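Local coordinates for A rubisco-like protein (Burkholderia fungorum, PDB 3NWR) that is classed as a lyase and probably uses a RuBisCO-type active site on a substrate that the structure alone does not show, at the interface of chains A and B. Sequence-based numbering; all coordinates share one arbitrary frame. Chains: chain A/B, A rubisco-like protein.

The interface of chains A and B. Residues chain A 198-199, 237, 261, 264, 284, 286-287; chain B 108-109, 111-113, 115-117.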
ATOM      1  N   GLU A 198      14.818   7.451  -2.751  1.00 12.15           N
ATOM      2  CA  GLU A 198      13.384   7.563  -2.492  1.00 12.98           C
ATOM      3  C   GLU A 198      13.005   8.508  -1.346  1.00 12.26           C
ATOM      4  O   GLU A 198      11.861   8.960  -1.267  1.00 14.15           O
ATOM      5  CB  GLU A 198      12.742   6.186  -2.280  1.00 15.17           C
ATOM      6  CG  GLU A 198      13.020   5.547  -0.925  1.00 15.14           C
ATOM      7  CD  GLU A 198      14.371   4.852  -0.836  1.00 16.70           C
ATOM      8  OE1 GLU A 198      15.146   4.817  -1.826  1.00 15.62           O
ATOM      9  OE2 GLU A 198      14.665   4.317   0.251  1.00 18.84           O
ATOM     10  N   VAL A 199      13.943   8.814  -0.452  1.00 12.97           N
ATOM     11  CA  VAL A 199      13.614   9.757   0.614  1.00 14.90           C
ATOM     12  C   VAL A 199      13.822  11.212   0.193  1.00 13.31           C
ATOM     13  O   VAL A 199      13.527  12.112   0.960  1.00 14.51           O
ATOM     14  CB  VAL A 199      14.344   9.445   1.949  1.00 12.52           C
ATOM     15  CG1 VAL A 199      14.093   7.985   2.354  1.00 15.04           C
ATOM     16  CG2 VAL A 199      15.849   9.750   1.840  1.00 13.90           C
ATOM     17  N   THR A 237       7.664  12.015  -6.589  1.00 13.31           N
ATOM     18  CA  THR A 237       6.658  11.557  -5.619  1.00 13.29           C
ATOM     19  C   THR A 237       6.049  12.731  -4.856  1.00 12.63           C
ATOM     20  O   THR A 237       6.779  13.494  -4.211  1.00 14.11           O
ATOM     21  CB  THR A 237       7.280  10.593  -4.592  1.00 11.58           C
ATOM     22  OG1 THR A 237       7.859   9.467  -5.268  1.00 11.16           O
ATOM     23  CG2 THR A 237       6.219  10.105  -3.594  1.00 12.81           C
ATOM     24  N   SER A 261       7.448   6.762  -5.877  1.00 10.78           N
ATOM     25  CA  SER A 261       7.286   5.723  -4.861  1.00 10.88           C
ATOM     26  C   SER A 261       5.888   5.147  -5.014  1.00 11.14           C
ATOM     27  O   SER A 261       4.919   5.632  -4.419  1.00 11.38           O
ATOM     28  CB  SER A 261       7.485   6.305  -3.466  1.00 11.41           C
ATOM     29  OG  SER A 261       8.829   6.718  -3.310  1.00 11.75           O
ATOM     30  N   TRP A 264       3.062   4.422  -2.201  1.00 10.54           N
ATOM     31  CA  TRP A 264       2.495   5.547  -1.474  1.00  8.95           C
ATOM     32  C   TRP A 264       1.749   6.492  -2.401  1.00 10.45           C
ATOM     33  O   TRP A 264       0.830   7.200  -1.979  1.00 12.46           O
ATOM     34  CB  TRP A 264       3.609   6.276  -0.720  1.00 11.39           C
ATOM     35  CG  TRP A 264       4.534   5.329  -0.004  1.00 12.17           C
ATOM     36  CD1 TRP A 264       5.889   5.264  -0.124  1.00 12.40           C
ATOM     37  CD2 TRP A 264       4.161   4.292   0.917  1.00 15.06           C
ATOM     38  NE1 TRP A 264       6.385   4.260   0.675  1.00 13.65           N
ATOM     39  CE2 TRP A 264       5.348   3.651   1.327  1.00 14.34           C
ATOM     40  CE3 TRP A 264       2.944   3.854   1.442  1.00 16.42           C
ATOM     41  CZ2 TRP A 264       5.350   2.591   2.234  1.00 17.25           C
ATOM     42  CZ3 TRP A 264       2.951   2.791   2.348  1.00 18.28           C
ATOM     43  CH2 TRP A 264       4.145   2.188   2.734  1.00 15.87           C
ATOM     44  N   HIS A 284       9.683   3.052  -8.018  1.00  9.93           N
ATOM     45  CA  HIS A 284      10.446   2.653  -6.843  1.00 11.12           C
ATOM     46  C   HIS A 284       9.496   1.963  -5.888  1.00 11.05           C
ATOM     47  O   HIS A 284       8.471   2.532  -5.517  1.00 11.20           O
ATOM     48  CB  HIS A 284      11.128   3.838  -6.146  1.00 11.45           C
ATOM     49  CG  HIS A 284      12.210   3.409  -5.209  1.00 11.41           C
ATOM     50  ND1 HIS A 284      11.947   2.939  -3.940  1.00 11.31           N
ATOM     51  CD2 HIS A 284      13.551   3.302  -5.380  1.00 15.18           C
ATOM     52  CE1 HIS A 284      13.082   2.593  -3.357  1.00 14.50           C
ATOM     53  NE2 HIS A 284      14.072   2.807  -4.207  1.00 16.87           N
ATOM     54  N   ASN A 286       9.741   0.990  -2.702  1.00 12.38           N
ATOM     55  CA  ASN A 286       9.930   1.061  -1.252  1.00 13.13           C
ATOM     56  C   ASN A 286       8.607   0.869  -0.512  1.00 11.21           C
ATOM     57  O   ASN A 286       7.592   1.467  -0.873  1.00 12.05           O
ATOM     58  CB  ASN A 286      10.660   2.349  -0.809  1.00 12.97           C
ATOM     59  CG  ASN A 286       9.823   3.601  -0.981  1.00 11.69           C
ATOM     60  OD1 ASN A 286       9.128   4.015  -0.063  1.00 13.04           O
ATOM     61  ND2 ASN A 286       9.906   4.224  -2.160  1.00 12.28           N
ATOM     62  N   GLY A 287       8.631  -0.001   0.499  1.00 11.78           N
ATOM     63  CA  GLY A 287       7.440  -0.356   1.244  1.00 12.55           C
ATOM     64  C   GLY A 287       6.987  -1.763   0.888  1.00 12.64           C
ATOM     65  O   GLY A 287       6.206  -2.370   1.624  1.00 13.01           O
TER
ATOM     66  N   PRO B 108       3.209  11.297   0.411  1.00 12.10           N
ATOM     67  CA  PRO B 108       3.784   9.990   0.048  1.00 11.45           C
ATOM     68  C   PRO B 108       5.290   9.863   0.335  1.00 11.34           C
ATOM     69  O   PRO B 108       5.761   8.767   0.632  1.00 11.93           O
ATOM     70  CB  PRO B 108       3.451   9.860  -1.445  1.00 11.69           C
ATOM     71  CG  PRO B 108       3.296  11.292  -1.932  1.00 13.00           C
ATOM     72  CD  PRO B 108       2.665  12.019  -0.758  1.00 10.97           C
ATOM     73  N   THR B 109       6.045  10.953   0.272  1.00 10.72           N
ATOM     74  CA  THR B 109       7.453  10.861   0.650  1.00 11.62           C
ATOM     75  C   THR B 109       7.643  10.764   2.164  1.00 14.17           C
ATOM     76  O   THR B 109       8.590  10.135   2.629  1.00 12.86           O
ATOM     77  CB  THR B 109       8.292  11.969  -0.002  1.00 12.50           C
ATOM     78  OG1 THR B 109       8.155  11.841  -1.417  1.00 12.66           O
ATOM     79  CG2 THR B 109       9.772  11.830   0.373  1.00 12.49           C
ATOM     80  N   ALA B 111       5.678   8.924   3.917  1.00 12.21           N
ATOM     81  CA  ALA B 111       5.558   7.469   4.056  1.00 12.72           C
ATOM     82  C   ALA B 111       6.828   6.734   3.610  1.00 13.30           C
ATOM     83  O   ALA B 111       7.234   5.754   4.235  1.00 13.92           O
ATOM     84  CB  ALA B 111       4.337   6.945   3.303  1.00 11.85           C
ATOM     85  N   ALA B 112       7.456   7.188   2.528  1.00 12.19           N
ATOM     86  CA  ALA B 112       8.686   6.565   2.043  1.00 11.20           C
ATOM     87  C   ALA B 112       9.794   6.695   3.077  1.00 12.18           C
ATOM     88  O   ALA B 112      10.726   5.891   3.107  1.00 13.65           O
ATOM     89  CB  ALA B 112       9.120   7.209   0.727  1.00 12.52           C
ATOM     90  N   THR B 113       9.691   7.730   3.908  1.00 13.08           N
ATOM     91  CA  THR B 113      10.738   8.045   4.876  1.00 13.23           C
ATOM     92  C   THR B 113      10.572   7.244   6.163  1.00 12.03           C
ATOM     93  O   THR B 113      11.521   6.614   6.628  1.00 15.66           O
ATOM     94  CB  THR B 113      10.753   9.552   5.199  1.00 12.89           C
ATOM     95  OG1 THR B 113      10.989  10.296   3.996  1.00 13.75           O
ATOM     96  CG2 THR B 113      11.865   9.872   6.202  1.00 14.77           C
ATOM     97  N   ALA B 115       8.462   4.674   6.653  1.00 14.06           N
ATOM     98  CA  ALA B 115       8.227   3.252   6.458  1.00 14.43           C
ATOM     99  C   ALA B 115       9.215   2.738   5.401  1.00 22.17           C
ATOM    100  O   ALA B 115      10.264   2.178   5.734  1.00 20.45           O
ATOM    101  CB  ALA B 115       6.761   2.991   6.108  1.00 15.75           C
ATOM    102  N   GLY B 116       8.900   2.972   4.141  1.00 17.47           N
ATOM    103  CA  GLY B 116       9.783   2.661   3.028  1.00 12.29           C
ATOM    104  C   GLY B 116      10.649   1.413   3.096  1.00 15.47           C
ATOM    105  O   GLY B 116      10.169   0.330   3.431  1.00 17.96           O
ATOM    106  N   ASN B 117      11.927   1.582   2.756  1.00 14.93           N
ATOM    107  CA  ASN B 117      12.882   0.478   2.655  1.00 17.69           C
ATOM    108  C   ASN B 117      13.284  -0.112   4.011  1.00 16.58           C
ATOM    109  O   ASN B 117      13.991  -1.111   4.047  1.00 14.94           O
ATOM    110  CB  ASN B 117      14.156   0.927   1.910  1.00 19.64           C
ATOM    111  CG  ASN B 117      14.082   0.744   0.388  1.00 23.31           C
ATOM    112  OD1 ASN B 117      13.073   0.299  -0.168  1.00 23.15           O
ATOM    113  ND2 ASN B 117      15.187   1.078  -0.291  1.00 26.14           N
TER
HETATM  114  O   HOH W   1       9.415   9.311  -2.336  1.00 11.86           O
HETATM  115  O   HOH W   2      12.938  12.344   3.766  1.00 13.96           O
HETATM  116  O   HOH W   3      12.648   4.161   2.040  1.00 16.18           O
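A:Trp264 lies with one indole face against the B:107-114 helix. The methyl of B:Ala111 sits over the five-membered ring, 3.8 Å from CB to its centroid and shifted toward the rim, a CH-pi contact, while B:Pro108 packs by its CB against A:Trp264 CB. At the edge of the ring NE1 donates to A:Asn286 OD1 at 2.9 Å; the acceptor lies close to the indole plane, yet the N-H arrives above the carbonyl plane of the amide.

A:Asn286 is the hub of the chain A surface. Its CG takes the crowded position between backbone N and carbonyl carbon (chi1 70°). From there ND2 gives both its hydrogens almost in the amide plane, to A:Ser261 OG and, at 3.0 Å, to A:His284 ND1, which also receives the backbone N-H of A:Asn286. With both ends engaged, the amide cannot easily flip, and its oxygen is held against the methyl of B:Ala112.

A:Glu198 bends at chi2 and crosses B:Asn117 obliquely, carboxylate and amide planes 52° apart. Water 3 joins the two chains here, 2.7 Å from A:Glu198 OE2 and taking a nearly straight backbone N-H from B:Asn117 (172° at H), with B:Ala112 O a further partner. Water 1 links A:Ser261 OG and A:Glu198 O to B:Thr109 OG1, whose hydroxyl lies 3.4 Å from the methyl CG2 of A:Thr237. Water 2 joins A:Val199 O to B:Thr113 OG1.

In RuBisCO terms this is the shared active site: A:Glu198 holds the metal-binding glutamate's place, B:Asn117 probably the partner's asparagine. Chain B's N-terminal-domain helix and 3-10 turn meet strand ends, loops and helix 262-265 at chain A's barrel mouth, repeated by the two-fold.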